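Local coordinates for hypothetical protein TM0894 (Thermotoga maritima, PDB 1ZTC) that adopts the metallo-beta-lactamase fold with a two-nickel site and probably acts as a metal-dependent hydrolase, perhaps an endoribonuclease, at residues G21-V26 / N31-T36; G135-F140 / V144-T149; F159-E164 / V169-D174. All coordinates share one frame; numbering follows the deposited sequence.

Contact 1 of 3, residues G21-V26 / N31-T36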
loop_
_atom_site.group_PDB
_atom_site.type_symbol
_atom_site.label_atom_id
_atom_site.label_comp_id
_atom_site.label_asym_id
_atom_site.label_seq_id
_atom_site.Cartn_x
_atom_site.Cartn_y
_atom_site.Cartn_z
ATOM N N GLY A 21 -8.149 -9.390 5.919
ATOM C CA GLY A 21 -8.146 -8.516 4.760
ATOM C C GLY A 21 -7.838 -7.084 5.074
ATOM O O GLY A 21 -7.771 -6.681 6.234
ATOM N N GLY A 22 -7.681 -6.297 4.017
ATOM C CA GLY A 22 -7.370 -4.893 4.146
ATOM C C GLY A 22 -7.667 -4.148 2.879
ATOM O O GLY A 22 -8.365 -4.643 1.990
ATOM N N ASN A 23 -7.099 -2.961 2.787
ATOM C CA ASN A 23 -7.343 -2.058 1.668
ATOM C C ASN A 23 -6.058 -1.441 1.207
ATOM O O ASN A 23 -5.291 -0.956 2.010
ATOM C CB ASN A 23 -8.227 -0.891 2.078
ATOM C CG ASN A 23 -9.378 -1.320 2.907
ATOM O OD1 ASN A 23 -10.331 -1.912 2.395
ATOM N ND2 ASN A 23 -9.291 -1.057 4.214
ATOM N N VAL A 24 -5.882 -1.385 -0.092
ATOM C CA VAL A 24 -4.810 -0.633 -0.671
ATOM C C VAL A 24 -5.363 0.008 -1.921
ATOM O O VAL A 24 -5.661 -0.678 -2.897
ATOM C CB VAL A 24 -3.613 -1.512 -1.017
ATOM C CG1 VAL A 24 -2.382 -0.637 -1.265
ATOM C CG2 VAL A 24 -3.333 -2.490 0.139
ATOM N N PHE A 25 -5.519 1.329 -1.876
ATOM C CA PHE A 25 -6.233 2.037 -2.910
ATOM C C PHE A 25 -5.768 3.441 -3.000
ATOM O O PHE A 25 -5.804 4.183 -2.009
ATOM C CB PHE A 25 -7.726 2.020 -2.602
ATOM C CG PHE A 25 -8.541 2.817 -3.571
ATOM C CD1 PHE A 25 -8.606 2.443 -4.914
ATOM C CD2 PHE A 25 -9.263 3.917 -3.150
ATOM C CE1 PHE A 25 -9.385 3.153 -5.805
ATOM C CE2 PHE A 25 -10.014 4.664 -4.047
ATOM C CZ PHE A 25 -10.086 4.278 -5.372
ATOM N N VAL A 26 -5.276 3.797 -4.191
ATOM C CA VAL A 26 -4.902 5.126 -4.534
ATOM C C VAL A 26 -5.678 5.423 -5.814
ATOM O O VAL A 26 -5.419 4.762 -6.838
ATOM C CB VAL A 26 -3.415 5.252 -4.833
ATOM C CG1 VAL A 26 -3.076 6.635 -5.359
ATOM C CG2 VAL A 26 -2.542 4.934 -3.592
ATOM N N ASN A 31 -4.975 -0.336 -7.137
ATOM C CA ASN A 31 -6.085 -1.033 -6.572
ATOM C C ASN A 31 -5.615 -2.412 -6.121
ATOM O O ASN A 31 -5.411 -3.330 -6.937
ATOM C CB ASN A 31 -7.175 -1.157 -7.621
ATOM C CG ASN A 31 -8.442 -1.657 -7.050
ATOM O OD1 ASN A 31 -8.443 -2.379 -6.041
ATOM N ND2 ASN A 31 -9.551 -1.248 -7.655
ATOM N N ALA A 32 -5.383 -2.546 -4.823
ATOM C CA ALA A 32 -4.925 -3.809 -4.305
ATOM C C ALA A 32 -5.708 -4.212 -3.054
ATOM O O ALA A 32 -5.155 -4.847 -2.155
ATOM C CB ALA A 32 -3.404 -3.722 -4.027
ATOM N N HIS A 33 -7.002 -3.898 -3.029
ATOM C CA HIS A 33 -7.871 -4.403 -1.994
ATOM C C HIS A 33 -7.766 -5.921 -1.933
ATOM O O HIS A 33 -7.581 -6.561 -2.949
ATOM C CB HIS A 33 -9.317 -4.050 -2.276
ATOM C CG HIS A 33 -9.616 -2.592 -2.209
ATOM N ND1 HIS A 33 -9.200 -1.791 -1.167
ATOM C CD2 HIS A 33 -10.290 -1.784 -3.068
ATOM C CE1 HIS A 33 -9.638 -0.560 -1.367
ATOM N NE2 HIS A 33 -10.297 -0.526 -2.517
ATOM N N PHE A 34 -7.875 -6.478 -0.728
ATOM C CA PHE A 34 -7.748 -7.887 -0.545
ATOM C C PHE A 34 -8.644 -8.315 0.627
ATOM O O PHE A 34 -8.610 -7.729 1.726
ATOM C CB PHE A 34 -6.291 -8.311 -0.378
ATOM C CG PHE A 34 -5.628 -7.792 0.850
ATOM C CD1 PHE A 34 -5.211 -6.478 0.923
ATOM C CD2 PHE A 34 -5.429 -8.618 1.962
ATOM C CE1 PHE A 34 -4.574 -5.978 2.078
ATOM C CE2 PHE A 34 -4.801 -8.122 3.088
ATOM C CZ PHE A 34 -4.389 -6.800 3.148
ATOM N N SER A 35 -9.448 -9.342 0.380
ATOM C CA SER A 35 -10.352 -9.809 1.408
ATOM C C SER A 35 -9.671 -10.766 2.385
ATOM O O SER A 35 -8.668 -11.418 2.093
ATOM C CB SER A 35 -11.620 -10.459 0.807
ATOM O OG SER A 35 -11.377 -11.763 0.315
ATOM N N THR A 36 -10.269 -10.822 3.562
ATOM C CA THR A 36 -10.108 -11.929 4.479
ATOM C C THR A 36 -10.374 -13.247 3.750
ATOM O O THR A 36 -11.262 -13.333 2.884
ATOM C CB THR A 36 -11.102 -11.745 5.611
ATOM O OG1 THR A 36 -10.748 -10.552 6.319
ATOM C CG2 THR A 36 -11.093 -12.947 6.577
#
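The Phe34 ring lies flat over the backbone of Gly22, whose N sits 3.4 Å above the ring plane and over its centre. Gly22 CA adds a CH-pi contact over the same ring, 4.0 Å from the centroid. With chi1 at 65°, Phe34 CG stands between its own backbone N and carbonyl carbon, and this turns the ring back across segment 21-26 instead of out along its own. Val24 CG2 meets the ring at its edge. His33 also reaches across, to Asn23 and Phe25: its ND1 lies 3.5 Å from Asn23 CB, and CE1 comes within 3.4 Å of Phe25 CB, while the Phe25 and His33 rings, 27° from parallel, are slid so far apart that they barely overlap. Val24 CB also packs on Ala32 CB.

Backbone bonds join the two segments at intervals. Gly22 N donates to Phe34 O, Phe34 N returns a weak bond to Gly22 O, and Ala32 N binds Val24 O at 2.7 Å. At the far end Gly21 N donates to Thr36 OG1 over 2.9 Å, and that hydroxyl also bonds Phe209 O. His211, a nickel ligand, uses its ND1 to bond Gly22 O, a second-shell link to the metal site. These bonds make the contact an irregular antiparallel beta hairpin, and its Asn23-Phe25 strand pairs with a strand of the second subunit, so the sheet runs on across the interface.

Contact 2 of 3, residues G135-F140 / V144-T149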
loop_
_atom_site.group_PDB
_atom_site.type_symbol
_atom_site.label_atom_id
_atom_site.label_comp_id
_atom_site.label_asym_id
_atom_site.label_seq_id
_atom_site.Cartn_x
_atom_site.Cartn_y
_atom_site.Cartn_z
ATOM N N GLY A 135 -30.192 -17.907 -0.597
ATOM C CA GLY A 135 -30.320 -17.444 0.776
ATOM C C GLY A 135 -31.198 -18.400 1.590
ATOM O O GLY A 135 -32.094 -19.023 1.062
ATOM N N GLU A 136 -30.887 -18.499 2.877
ATOM C CA GLU A 136 -31.549 -19.361 3.844
ATOM C C GLU A 136 -31.103 -20.835 3.785
ATOM O O GLU A 136 -31.499 -21.591 4.646
ATOM C CB GLU A 136 -33.096 -19.262 3.770
ATOM C CG GLU A 136 -33.640 -17.848 4.039
ATOM C CD GLU A 136 -33.160 -17.291 5.359
ATOM O OE1 GLU A 136 -33.295 -18.000 6.376
ATOM O OE2 GLU A 136 -32.609 -16.165 5.397
ATOM N N GLU A 137 -30.268 -21.228 2.822
ATOM C CA GLU A 137 -29.756 -22.596 2.794
ATOM C C GLU A 137 -28.917 -22.891 4.043
ATOM O O GLU A 137 -28.288 -22.010 4.615
ATOM C CB GLU A 137 -28.853 -22.872 1.591
ATOM C CG GLU A 137 -29.518 -22.791 0.243
ATOM C CD GLU A 137 -29.548 -21.370 -0.336
ATOM O OE1 GLU A 137 -29.069 -20.408 0.322
ATOM O OE2 GLU A 137 -30.055 -21.217 -1.456
ATOM N N SER A 138 -28.964 -24.145 4.466
ATOM C CA SER A 138 -28.114 -24.666 5.510
ATOM C C SER A 138 -27.233 -25.715 4.854
ATOM O O SER A 138 -27.739 -26.705 4.317
ATOM C CB SER A 138 -29.003 -25.318 6.583
ATOM O OG SER A 138 -28.508 -24.963 7.857
ATOM N N LEU A 139 -25.925 -25.503 4.886
ATOM C CA LEU A 139 -24.973 -26.338 4.165
ATOM C C LEU A 139 -24.043 -27.067 5.120
ATOM O O LEU A 139 -23.854 -26.646 6.264
ATOM C CB LEU A 139 -24.095 -25.451 3.266
ATOM C CG LEU A 139 -24.780 -24.579 2.202
ATOM C CD1 LEU A 139 -23.780 -23.665 1.509
ATOM C CD2 LEU A 139 -25.514 -25.450 1.171
ATOM N N PHE A 140 -23.424 -28.131 4.609
ATOM C CA PHE A 140 -22.397 -28.923 5.324
ATOM C C PHE A 140 -22.927 -29.447 6.645
ATOM O O PHE A 140 -22.450 -29.050 7.717
ATOM C CB PHE A 140 -21.095 -28.117 5.519
ATOM C CG PHE A 140 -20.513 -27.621 4.230
ATOM C CD1 PHE A 140 -19.899 -28.497 3.356
ATOM C CD2 PHE A 140 -20.618 -26.276 3.870
ATOM C CE1 PHE A 140 -19.390 -28.048 2.136
ATOM C CE2 PHE A 140 -20.103 -25.810 2.649
ATOM C CZ PHE A 140 -19.493 -26.703 1.781
ATOM N N VAL A 144 -23.193 -24.522 8.220
ATOM C CA VAL A 144 -23.078 -23.245 7.531
ATOM C C VAL A 144 -24.463 -22.780 7.131
ATOM O O VAL A 144 -25.171 -23.471 6.416
ATOM C CB VAL A 144 -22.180 -23.360 6.297
ATOM C CG1 VAL A 144 -22.098 -22.012 5.557
ATOM C CG2 VAL A 144 -20.794 -23.817 6.714
ATOM N N LYS A 145 -24.868 -21.643 7.674
ATOM C CA LYS A 145 -26.126 -21.018 7.303
ATOM C C LYS A 145 -25.869 -19.818 6.392
ATOM O O LYS A 145 -25.067 -18.954 6.712
ATOM C CB LYS A 145 -26.894 -20.594 8.545
ATOM C CG LYS A 145 -28.173 -19.798 8.254
ATOM C CD LYS A 145 -29.276 -20.632 7.640
ATOM C CE LYS A 145 -30.572 -19.835 7.638
ATOM N NZ LYS A 145 -31.766 -20.662 7.342
ATOM N N VAL A 146 -26.590 -19.794 5.271
ATOM C CA VAL A 146 -26.452 -18.765 4.232
ATOM C C VAL A 146 -27.542 -17.719 4.354
ATOM O O VAL A 146 -28.716 -18.044 4.415
ATOM C CB VAL A 146 -26.569 -19.393 2.816
ATOM C CG1 VAL A 146 -26.355 -18.347 1.748
ATOM C CG2 VAL A 146 -25.567 -20.525 2.654
ATOM N N PHE A 147 -27.143 -16.458 4.337
ATOM C CA PHE A 147 -28.084 -15.351 4.424
ATOM C C PHE A 147 -27.874 -14.441 3.233
ATOM O O PHE A 147 -26.738 -14.049 2.929
ATOM C CB PHE A 147 -27.844 -14.546 5.703
ATOM C CG PHE A 147 -28.169 -15.290 6.958
ATOM C CD1 PHE A 147 -29.484 -15.482 7.352
ATOM C CD2 PHE A 147 -27.163 -15.781 7.757
ATOM C CE1 PHE A 147 -29.776 -16.174 8.530
ATOM C CE2 PHE A 147 -27.450 -16.473 8.932
ATOM C CZ PHE A 147 -28.739 -16.661 9.313
ATOM N N HIS A 148 -28.962 -14.096 2.569
ATOM C CA HIS A 148 -28.920 -13.077 1.494
ATOM C C HIS A 148 -28.914 -11.704 2.134
ATOM O O HIS A 148 -29.867 -11.322 2.813
ATOM C CB HIS A 148 -30.123 -13.193 0.556
ATOM C CG HIS A 148 -29.981 -12.392 -0.714
ATOM N ND1 HIS A 148 -31.056 -12.061 -1.512
ATOM C CD2 HIS A 148 -28.886 -11.898 -1.341
ATOM C CE1 HIS A 148 -30.632 -11.397 -2.572
ATOM N NE2 HIS A 148 -29.317 -11.272 -2.489
ATOM N N THR A 149 -27.831 -10.971 1.928
ATOM C CA THR A 149 -27.627 -9.704 2.593
ATOM C C THR A 149 -27.257 -8.648 1.545
ATOM O O THR A 149 -26.115 -8.190 1.507
ATOM C CB THR A 149 -26.543 -9.832 3.679
ATOM O OG1 THR A 149 -25.362 -10.431 3.127
ATOM C CG2 THR A 149 -27.013 -10.722 4.827
HETATM O O HOH W 1 -31.501 -14.878 3.476
#
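Among the flat groups, the Phe140 ring is met obliquely by Val144 CG2, 3.8 Å from CD2, the two side chains lying side by side and pointing the same way. The Phe147 ring has the Glu136 carboxylate at an oblique approach, with OE2 3.7 Å from CD1 and the planes 65° apart; beyond the hairpin, Phe197 makes an edge-to-face pair with this ring.

Lys145 starts out extended, CG anti to its backbone N (chi1 174°), then bends at chi2, which brings NZ back over segment 135-140. There NZ donates to Glu136 O at 2.9 Å and forms a weaker salt bridge to Glu136 OE1 at 3.2 Å. Glu136 OE2 has its own charged partner in Arg200 and also accepts from a water that in turn takes the N-H of His148, so the carboxylate is gripped at both oxygens. Glu137 is folded back the other way: its OE1 accepts from Gly135 N on the syn side and rests near Val146 CB, while OE2 bonds Lys134 N. Leu139 CD1 packs on Val146 CG2 at 3.8 Å.

Leu139 and Val144 exchange backbone bonds, with Leu139 N reaching Val144 O in the carbonyl plane, and Val146 N donates to Glu137 O at 2.9 Å. Together they make an antiparallel beta hairpin at the outer edge, within this chain, of a five-stranded mixed sheet of the metallo-beta-lactamase fold.

Contact 3 of 3, residues F159-E164 / V169-D174. With NI (nickel (II) ion), chain F; NI (nickel (II) ion), chain E.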
loop_
_atom_site.group_PDB
_atom_site.type_symbol
_atom_site.label_atom_id
_atom_site.label_comp_id
_atom_site.label_asym_id
_atom_site.label_seq_id
_atom_site.Cartn_x
_atom_site.Cartn_y
_atom_site.Cartn_z
ATOM N N PHE A 159 -22.441 -15.527 5.916
ATOM C CA PHE A 159 -22.416 -16.919 6.346
ATOM C C PHE A 159 -22.214 -17.048 7.864
ATOM O O PHE A 159 -21.276 -16.492 8.431
ATOM C CB PHE A 159 -21.294 -17.678 5.657
ATOM C CG PHE A 159 -21.331 -17.614 4.174
ATOM C CD1 PHE A 159 -22.198 -18.431 3.449
ATOM C CD2 PHE A 159 -20.516 -16.723 3.487
ATOM C CE1 PHE A 159 -22.247 -18.370 2.060
ATOM C CE2 PHE A 159 -20.559 -16.654 2.108
ATOM C CZ PHE A 159 -21.424 -17.475 1.381
ATOM N N LEU A 160 -23.102 -17.799 8.499
ATOM C CA LEU A 160 -23.015 -18.078 9.917
ATOM C C LEU A 160 -22.520 -19.501 10.098
ATOM O O LEU A 160 -23.124 -20.457 9.567
ATOM C CB LEU A 160 -24.394 -17.899 10.557
ATOM C CG LEU A 160 -24.485 -18.034 12.087
ATOM C CD1 LEU A 160 -23.781 -16.859 12.790
ATOM C CD2 LEU A 160 -25.938 -18.094 12.501
ATOM N N LEU A 161 -21.448 -19.646 10.866
ATOM C CA LEU A 161 -20.727 -20.898 10.979
ATOM C C LEU A 161 -20.823 -21.410 12.423
ATOM O O LEU A 161 -20.592 -20.654 13.359
ATOM C CB LEU A 161 -19.257 -20.680 10.623
ATOM C CG LEU A 161 -18.886 -19.782 9.424
ATOM C CD1 LEU A 161 -17.375 -19.718 9.308
ATOM C CD2 LEU A 161 -19.498 -20.321 8.157
ATOM N N ASP A 162 -21.111 -22.683 12.586
ATOM C CA ASP A 162 -21.001 -23.303 13.905
ATOM C C ASP A 162 -19.719 -24.125 13.962
ATOM O O ASP A 162 -19.632 -25.222 13.418
ATOM C CB ASP A 162 -22.251 -24.041 14.322
ATOM C CG ASP A 162 -23.375 -23.048 14.782
ATOM O OD1 ASP A 162 -23.134 -22.167 15.651
ATOM O OD2 ASP A 162 -24.483 -23.137 14.230
ATOM N N THR A 163 -18.709 -23.517 14.575
ATOM C CA THR A 163 -17.364 -24.073 14.631
ATOM C C THR A 163 -17.055 -24.614 16.020
ATOM O O THR A 163 -17.611 -24.176 17.039
ATOM C CB THR A 163 -16.280 -23.037 14.243
ATOM O OG1 THR A 163 -16.019 -22.154 15.347
ATOM C CG2 THR A 163 -16.705 -22.210 13.012
ATOM N N GLU A 164 -16.174 -25.608 16.051
ATOM C CA GLU A 164 -15.738 -26.221 17.297
ATOM C C GLU A 164 -14.733 -25.351 18.043
ATOM O O GLU A 164 -14.716 -25.322 19.275
ATOM C CB GLU A 164 -15.081 -27.567 16.977
ATOM C CG GLU A 164 -14.760 -28.422 18.185
ATOM C CD GLU A 164 -13.798 -29.587 17.873
ATOM O OE1 GLU A 164 -12.960 -29.444 16.931
ATOM O OE2 GLU A 164 -13.891 -30.640 18.577
ATOM N N VAL A 169 -19.679 -18.116 14.454
ATOM C CA VAL A 169 -18.900 -17.095 13.731
ATOM C C VAL A 169 -19.719 -16.560 12.577
ATOM O O VAL A 169 -20.269 -17.330 11.788
ATOM C CB VAL A 169 -17.561 -17.680 13.196
ATOM C CG1 VAL A 169 -16.744 -16.624 12.483
ATOM C CG2 VAL A 169 -16.746 -18.287 14.331
ATOM N N LEU A 170 -19.793 -15.238 12.482
ATOM C CA LEU A 170 -20.444 -14.588 11.344
ATOM C C LEU A 170 -19.400 -14.010 10.386
ATOM O O LEU A 170 -18.640 -13.098 10.755
ATOM C CB LEU A 170 -21.387 -13.472 11.798
ATOM C CG LEU A 170 -22.176 -12.758 10.676
ATOM C CD1 LEU A 170 -23.030 -13.722 9.898
ATOM C CD2 LEU A 170 -23.013 -11.641 11.206
ATOM N N ILE A 171 -19.372 -14.563 9.175
ATOM C CA ILE A 171 -18.614 -14.006 8.056
ATOM C C ILE A 171 -19.522 -12.938 7.409
ATOM O O ILE A 171 -20.495 -13.243 6.743
ATOM C CB ILE A 171 -18.270 -15.075 7.011
ATOM C CG1 ILE A 171 -17.668 -16.342 7.653
ATOM C CG2 ILE A 171 -17.351 -14.464 5.901
ATOM C CD1 ILE A 171 -16.489 -16.106 8.519
ATOM N N THR A 172 -19.241 -11.673 7.694
ATOM C CA THR A 172 -20.192 -10.604 7.359
ATOM C C THR A 172 -20.229 -10.291 5.893
ATOM O O THR A 172 -21.313 -10.015 5.335
ATOM C CB THR A 172 -19.874 -9.299 8.119
ATOM O OG1 THR A 172 -18.605 -8.768 7.712
ATOM C CG2 THR A 172 -19.869 -9.544 9.608
ATOM N N GLY A 173 -19.043 -10.359 5.271
ATOM C CA GLY A 173 -18.852 -9.790 3.961
ATOM C C GLY A 173 -18.894 -8.273 4.062
ATOM O O GLY A 173 -18.777 -7.678 5.160
ATOM N N ASP A 174 -19.050 -7.652 2.901
ATOM C CA ASP A 174 -18.862 -6.221 2.756
ATOM C C ASP A 174 -20.016 -5.353 3.203
ATOM O O ASP A 174 -19.966 -4.143 3.025
ATOM C CB ASP A 174 -18.522 -5.915 1.313
ATOM C CG ASP A 174 -17.025 -5.954 1.053
ATOM O OD1 ASP A 174 -16.215 -5.946 1.978
ATOM O OD2 ASP A 174 -16.653 -5.926 -0.098
HETATM NI NI NI F . -17.341 -5.614 -2.318
HETATM NI NI NI E . -14.480 -6.128 -0.264
HETATM O O HOH W 2 -14.030 -3.768 -1.224
HETATM O O HOH W 3 -15.189 -5.857 -2.637
HETATM O O HOH W 4 -16.259 -3.442 -2.213
#
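Strands 159-163 and 169-171 run antiparallel, their axes 4.7 Å apart at closest approach and 152° between directions. Phe159 with Ile171 and Leu161 with Val169 are hydrogen-bonded pairs, each closed by two reciprocal N-H to carbonyl bonds, while Leu160 and Leu170 form the non-hydrogen-bonded pair between them. Ile171 N to Phe159 O, at 2.8 Å, is one of these four rungs. Leu160 CA and Leu170 CA add CA-H contacts to Val169 O and Phe159 O.

Phe159, Leu161, Val169 and Ile171 share one face of the sheet. Leu161, whose CG is anti to the carbonyl carbon (chi1 -42°), sends CD1 diagonally to Ile171 CG1, 3.8 Å away, and Ile171 CB comes up to the edge of the Phe159 ring, near its plane. On the other face Leu160 CD1 leans over Val169 O at 3.7 Å, and Leu170 CD1 does the same to Phe159 O, so each leucine covers a rung of its partner strand. Helix 192-201 packs on this leucine face. Near the turn Thr163 and Val169 side chains cross at about a right angle; the Thr163 hydroxyl bonds Gly167 O.

Past Ile171 the chain leaves the ladder. Thr172 OG1 donates to Gly173 O on a lone pair in the carbonyl plane, and His156 NE2 bonds Asp174 N. Asp174 OD2 then bridges the nickel ions, 2.2 Å from that of chain E and 2.4 Å from that of chain F; a bridging water lies 2.2 Å from the latter. His81, His83 and His152 serve the chain F nickel, His86 and His211 (with Asp85 also in that site) the chain E nickel; waters bind both. The shared carboxylate oxygen is probably polarised by the two cations, and the bridging water is consistent with the hydrolytic chemistry of this superfamily.

In the fold
Along the chain the contacts follow in series, contact 1 closing before contact 2 opens and contact 2 before contact 3. Contacts 2 and 3 are consecutive hairpins of one five-stranded sheet, their centres about 10 Å apart; strands 144-148 and 157-163 are neighbours there, joined by the probable bond from Lys145 N to Leu160 O and by Val146 packing on Phe159. Contact 1 lies on the other side of the chain's centre, its centre about 26 Å from that of contact 2 and 21 Å from that of contact 3. Its nearest atoms are nevertheless about 6 Å from contact 3, beside the nickel site, so subunit-facing hairpin and dinuclear nickel site adjoin.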